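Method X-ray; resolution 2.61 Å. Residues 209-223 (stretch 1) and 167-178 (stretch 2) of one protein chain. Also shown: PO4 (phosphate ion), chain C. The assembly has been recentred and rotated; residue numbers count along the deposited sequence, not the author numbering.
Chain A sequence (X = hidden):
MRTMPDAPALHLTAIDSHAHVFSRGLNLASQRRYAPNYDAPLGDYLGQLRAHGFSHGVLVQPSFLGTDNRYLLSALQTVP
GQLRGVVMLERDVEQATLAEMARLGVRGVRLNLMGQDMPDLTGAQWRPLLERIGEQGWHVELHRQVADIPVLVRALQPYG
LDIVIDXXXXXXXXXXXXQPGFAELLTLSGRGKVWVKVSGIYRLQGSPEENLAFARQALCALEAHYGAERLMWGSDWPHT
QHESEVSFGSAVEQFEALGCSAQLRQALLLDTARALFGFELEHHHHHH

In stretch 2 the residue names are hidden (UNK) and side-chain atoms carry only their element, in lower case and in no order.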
# COMPACT_ATOMS: atom_id res chain seq x y z
N GLU A 209 11.26 -14.12 -13.00
CA GLU A 209 10.64 -14.38 -14.30
C GLU A 209 9.27 -15.03 -14.15
O GLU A 209 8.43 -14.94 -15.04
CB GLU A 209 11.55 -15.29 -15.14
CG GLU A 209 11.01 -15.62 -16.52
CD GLU A 209 11.99 -16.42 -17.38
OE1 GLU A 209 11.63 -16.72 -18.54
OE2 GLU A 209 13.10 -16.73 -16.89
N GLU A 210 9.05 -15.69 -13.02
CA GLU A 210 7.77 -16.34 -12.76
C GLU A 210 6.77 -15.35 -12.18
O GLU A 210 5.61 -15.33 -12.58
CB GLU A 210 7.95 -17.51 -11.80
CG GLU A 210 8.21 -18.83 -12.48
CD GLU A 210 8.80 -19.85 -11.54
OE1 GLU A 210 8.83 -21.05 -11.91
OE2 GLU A 210 9.26 -19.47 -10.44
N ASN A 211 7.24 -14.52 -11.24
CA ASN A 211 6.40 -13.52 -10.61
C ASN A 211 5.94 -12.56 -11.68
O ASN A 211 4.78 -12.14 -11.72
CB ASN A 211 7.19 -12.73 -9.55
CG ASN A 211 7.84 -13.63 -8.51
OD1 ASN A 211 7.21 -14.54 -7.98
ND2 ASN A 211 9.11 -13.36 -8.21
N LEU A 212 6.87 -12.22 -12.57
CA LEU A 212 6.59 -11.29 -13.64
C LEU A 212 5.56 -11.87 -14.59
O LEU A 212 4.69 -11.16 -15.08
CB LEU A 212 7.90 -10.95 -14.37
CG LEU A 212 8.00 -9.72 -15.28
CD1 LEU A 212 7.32 -10.03 -16.61
CD2 LEU A 212 7.38 -8.51 -14.61
N ALA A 213 5.62 -13.17 -14.85
CA ALA A 213 4.64 -13.79 -15.74
C ALA A 213 3.27 -13.80 -15.06
O ALA A 213 2.25 -13.58 -15.70
CB ALA A 213 5.06 -15.22 -16.09
N PHE A 214 3.27 -14.04 -13.76
CA PHE A 214 2.03 -14.09 -12.99
C PHE A 214 1.49 -12.70 -12.73
O PHE A 214 0.29 -12.49 -12.68
CB PHE A 214 2.25 -14.85 -11.68
CG PHE A 214 1.06 -14.85 -10.79
CD1 PHE A 214 0.82 -13.79 -9.91
CD2 PHE A 214 0.14 -15.90 -10.83
CE1 PHE A 214 -0.31 -13.78 -9.10
CE2 PHE A 214 -1.00 -15.89 -10.02
CZ PHE A 214 -1.23 -14.83 -9.15
N ALA A 215 2.38 -11.74 -12.54
CA ALA A 215 1.97 -10.37 -12.31
C ALA A 215 1.20 -9.90 -13.55
O ALA A 215 0.25 -9.12 -13.46
CB ALA A 215 3.18 -9.48 -12.07
N ARG A 216 1.62 -10.40 -14.71
CA ARG A 216 1.00 -10.05 -15.98
C ARG A 216 -0.41 -10.59 -16.08
O ARG A 216 -1.34 -9.88 -16.46
CB ARG A 216 1.85 -10.60 -17.14
CG ARG A 216 1.29 -10.33 -18.52
CD ARG A 216 1.07 -8.85 -18.73
NE ARG A 216 0.76 -8.53 -20.12
CZ ARG A 216 1.60 -8.72 -21.13
NH1 ARG A 216 1.23 -8.40 -22.36
NH2 ARG A 216 2.81 -9.22 -20.91
N GLN A 217 -0.57 -11.86 -15.75
CA GLN A 217 -1.87 -12.51 -15.79
C GLN A 217 -2.79 -11.90 -14.73
O GLN A 217 -3.94 -11.58 -15.00
CB GLN A 217 -1.69 -14.01 -15.53
CG GLN A 217 -0.79 -14.71 -16.52
CD GLN A 217 -1.42 -14.82 -17.90
OE1 GLN A 217 -0.77 -15.26 -18.86
NE2 GLN A 217 -2.69 -14.44 -18.01
N ALA A 218 -2.25 -11.74 -13.53
CA ALA A 218 -2.98 -11.19 -12.39
C ALA A 218 -3.60 -9.84 -12.70
O ALA A 218 -4.76 -9.59 -12.38
CB ALA A 218 -2.06 -11.08 -11.17
N LEU A 219 -2.81 -8.97 -13.33
CA LEU A 219 -3.28 -7.64 -13.70
C LEU A 219 -4.49 -7.74 -14.60
O LEU A 219 -5.54 -7.19 -14.31
CB LEU A 219 -2.19 -6.85 -14.42
CG LEU A 219 -1.96 -5.41 -13.94
CD1 LEU A 219 -0.91 -4.76 -14.81
CD2 LEU A 219 -3.26 -4.63 -13.99
N CYS A 220 -4.34 -8.43 -15.72
CA CYS A 220 -5.45 -8.56 -16.64
C CYS A 220 -6.69 -9.11 -15.98
O CYS A 220 -7.79 -8.64 -16.26
CB CYS A 220 -5.06 -9.43 -17.84
SG CYS A 220 -3.77 -8.67 -18.92
N ALA A 221 -6.55 -10.09 -15.09
CA ALA A 221 -7.72 -10.67 -14.42
C ALA A 221 -8.29 -9.72 -13.38
O ALA A 221 -9.50 -9.54 -13.25
CB ALA A 221 -7.35 -12.01 -13.77
N LEU A 222 -7.39 -9.11 -12.62
CA LEU A 222 -7.76 -8.16 -11.59
C LEU A 222 -8.56 -7.00 -12.20
O LEU A 222 -9.69 -6.77 -11.81
CB LEU A 222 -6.50 -7.64 -10.89
CG LEU A 222 -6.34 -7.92 -9.40
CD1 LEU A 222 -6.72 -9.35 -9.07
CD2 LEU A 222 -4.91 -7.63 -9.00
N GLU A 223 -7.98 -6.30 -13.17
CA GLU A 223 -8.68 -5.17 -13.78
C GLU A 223 -9.98 -5.57 -14.43
O GLU A 223 -10.90 -4.76 -14.54
CB GLU A 223 -7.81 -4.50 -14.85
CG GLU A 223 -8.52 -3.32 -15.52
CD GLU A 223 -7.98 -3.02 -16.91
OE1 GLU A 223 -8.59 -2.17 -17.62
OE2 GLU A 223 -6.95 -3.61 -17.29
N UNK A 167 0.07 -5.62 -2.69
CA UNK A 167 0.77 -6.52 -3.59
C UNK A 167 -0.05 -7.62 -4.21
O UNK A 167 0.13 -8.78 -3.89
c UNK A 167 1.95 -7.16 -2.87
n UNK A 167 3.94 -5.17 -0.53
c UNK A 167 3.33 -6.36 -0.83
c UNK A 167 3.74 -4.31 -1.51
n UNK A 167 3.02 -4.92 -2.44
c UNK A 167 2.74 -6.21 -2.04
N UNK A 168 -0.96 -7.27 -5.11
CA UNK A 168 -1.77 -8.28 -5.79
C UNK A 168 -2.52 -9.19 -4.83
O UNK A 168 -3.16 -10.16 -5.24
c UNK A 168 1.72 -7.23 -8.69
c UNK A 168 -0.20 -8.39 -7.78
c UNK A 168 -0.20 -7.64 -10.07
c UNK A 168 -0.86 -9.14 -6.66
c UNK A 168 -0.83 -8.26 -9.02
c UNK A 168 1.08 -7.12 -9.91
c UNK A 168 1.08 -7.86 -7.63
N UNK A 169 -2.44 -8.88 -3.54
CA UNK A 169 -3.12 -9.73 -2.59
C UNK A 169 -2.12 -10.73 -2.04
O UNK A 169 -2.50 -11.66 -1.32
N UNK A 170 -0.85 -10.54 -2.39
CA UNK A 170 0.22 -11.42 -1.94
C UNK A 170 -0.11 -12.87 -2.25
O UNK A 170 -0.13 -13.72 -1.36
c UNK A 170 1.85 -11.37 0.04
c UNK A 170 4.83 -10.88 0.65
n UNK A 170 5.88 -10.70 1.46
c UNK A 170 2.66 -10.11 -0.24
n UNK A 170 3.84 -10.00 0.62
n UNK A 170 4.78 -11.94 -0.14
c UNK A 170 0.42 -11.24 -0.44
N UNK A 171 -0.41 -13.18 -3.51
CA UNK A 171 -0.72 -14.56 -3.89
C UNK A 171 0.59 -15.28 -4.16
O UNK A 171 1.67 -14.70 -3.95
c UNK A 171 -0.59 -12.28 -4.66
c UNK A 171 -0.85 -13.24 -5.82
c UNK A 171 -1.56 -14.37 -5.15
N UNK A 172 0.50 -16.52 -4.62
CA UNK A 172 1.66 -17.35 -4.93
C UNK A 172 1.91 -17.37 -6.45
O UNK A 172 1.17 -18.03 -7.18
c UNK A 172 2.52 -19.35 -3.60
o UNK A 172 3.69 -19.39 -4.07
c UNK A 172 1.40 -18.79 -4.46
o UNK A 172 2.23 -19.75 -2.45
N UNK A 173 2.94 -16.67 -6.91
CA UNK A 173 3.25 -16.61 -8.35
C UNK A 173 3.33 -17.99 -9.00
O UNK A 173 2.99 -18.15 -10.18
c UNK A 173 4.56 -15.87 -8.57
N UNK A 174 3.78 -18.99 -8.25
CA UNK A 174 3.88 -20.33 -8.79
C UNK A 174 2.69 -21.17 -8.31
O UNK A 174 2.88 -22.18 -7.64
c UNK A 174 7.16 -20.97 -4.23
n UNK A 174 7.98 -20.58 -3.25
n UNK A 174 7.63 -21.10 -5.46
n UNK A 174 5.89 -21.23 -3.96
c UNK A 174 6.85 -21.53 -6.61
c UNK A 174 5.20 -20.98 -8.36
c UNK A 174 5.65 -20.66 -6.94
N UNK A 175 1.48 -20.74 -8.66
CA UNK A 175 0.27 -21.44 -8.24
C UNK A 175 -0.93 -21.21 -9.15
O UNK A 175 -1.91 -21.96 -9.12
n UNK A 175 -3.98 -23.47 -5.87
n UNK A 175 -2.42 -24.52 -7.18
c UNK A 175 0.44 -21.95 -5.73
c UNK A 175 -0.31 -23.28 -5.77
n UNK A 175 -1.74 -23.10 -5.50
c UNK A 175 -2.71 -23.70 -6.18
c UNK A 175 -0.09 -21.03 -6.81
N UNK A 176 -0.85 -20.16 -9.96
CA UNK A 176 -1.95 -19.86 -10.87
C UNK A 176 -2.96 -18.88 -10.33
O UNK A 176 -2.85 -18.40 -9.20
N UNK A 177 -3.97 -18.57 -11.15
CA UNK A 177 -5.01 -17.63 -10.78
C UNK A 177 -6.13 -18.31 -10.00
O UNK A 177 -6.92 -17.64 -9.35
c UNK A 177 -5.35 -15.68 -14.16
c UNK A 177 -4.60 -16.26 -12.97
c UNK A 177 -5.59 -16.98 -12.04
c UNK A 177 -3.89 -15.17 -12.21
N UNK A 178 -6.19 -19.63 -10.06
CA UNK A 178 -7.21 -20.36 -9.35
C UNK A 178 -6.78 -20.69 -7.94
O UNK A 178 -7.42 -21.50 -7.27
P PO4 C . 5.81 -3.73 2.90
O1 PO4 C . 5.08 -2.78 3.77
O2 PO4 C . 5.90 -5.05 3.57
O3 PO4 C . 5.09 -3.88 1.62
O4 PO4 C . 7.18 -3.21 2.66

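Position 167 carries one carbon and then a five-membered ring of three carbons and two nitrogens, which is the imidazole of histidine. His167 is out of reach of stretch 1 and turns instead to the phosphate: NE2 donates a hydrogen bond to PO4 O3 at 2.8 Å, with an N-H...acceptor angle of 153°.

Position 168 has one carbon followed by a ring of six carbons, with no hydroxyl oxygen; ring carbons lie near the CB atoms of Ala215 and Ala218 and near Leu222 CD2. It is phenylalanine. The ring of Phe168 reaches the helix over two turns: CZ lies 3.8 Å from Ala215 CB, and CD1 lies 3.8 Å from Ala218 CB and 4.1 Å from Leu222 CD2. Phe168 CE1 also comes within 3.7 Å of Ala215 O, so the ring lies close to the helix backbone.

Position 169 has no side-chain atoms and is glycine. Its phi/psi of 95/8 would jam a CB against the carbonyl O of Phe168, so the backbone alone calls for Gly169.

Position 170 has three carbons, a nitrogen, and a carbon bearing two more nitrogens: a guanidinium, hence arginine. Arg170 is out of reach of the helix; its backbone N donates to His167 O at 2.5 Å, closing a tight turn.

At position 171, three carbons close a ring onto the backbone N, and one of them meets the ring of Phe214; the closure identifies proline. Pro171 CG packs 3.4 Å from Phe214 CE1, approaching that ring obliquely.

Position 172 shows two carbons, the second carrying two oxygens. That fits aspartate. Asp172 points its CB away from the helix.

Position 173 has a single side-chain carbon, set close to Asn211 and Phe214: alanine. Ala173 CB sits 4.0 Å from Phe214 CB and 3.0 Å from Asn211 OD1, a close approach, while its CA lies over the Phe214 ring face, 4.1 Å from the centroid and 26° off the normal.

Positions 174 and 175 each repeat the pattern of three carbons, nitrogen and a guanidinium carbon, so both are arginine. Arg174 NH1 lies 2.9 Å from Asp172 OD1, a salt bridge within the stretch; the end of Arg175 leads away from the helix.

Position 176 lacks side-chain atoms, and phi/psi of 94/179 again would jam a CB against the preceding carbonyl, so it is glycine. Gly176 O lies 3.2 Å from Phe214 CE2, near the ring plane.

Position 177 has four carbons forked at the second, with the branch ends near Phe214 and Ala221, which is leucine. Leu177 CD2 is 3.7 Å from Phe214 CE2, and CD1 is 4.2 Å from Ala221 CB.

Position 178 has no side-chain atoms and is glycine; Gly178 makes no contact, and there is room for a CB.

The contact buries 637 Å² without a hydrogen bond between the stretches, so it rests on packing. Phe214, with 122 Å² covered, projects from the helix into a pocket lined by Pro171, Ala173, Gly176 and Leu177. In return, Phe168 lies against Ala215, Ala218 and Leu222. Each stretch thus places one phenylalanine against the other, Phe214 among the loop residues and Phe168 against the helix.

Stretch 2 167-178: HFGRPDARRGLG
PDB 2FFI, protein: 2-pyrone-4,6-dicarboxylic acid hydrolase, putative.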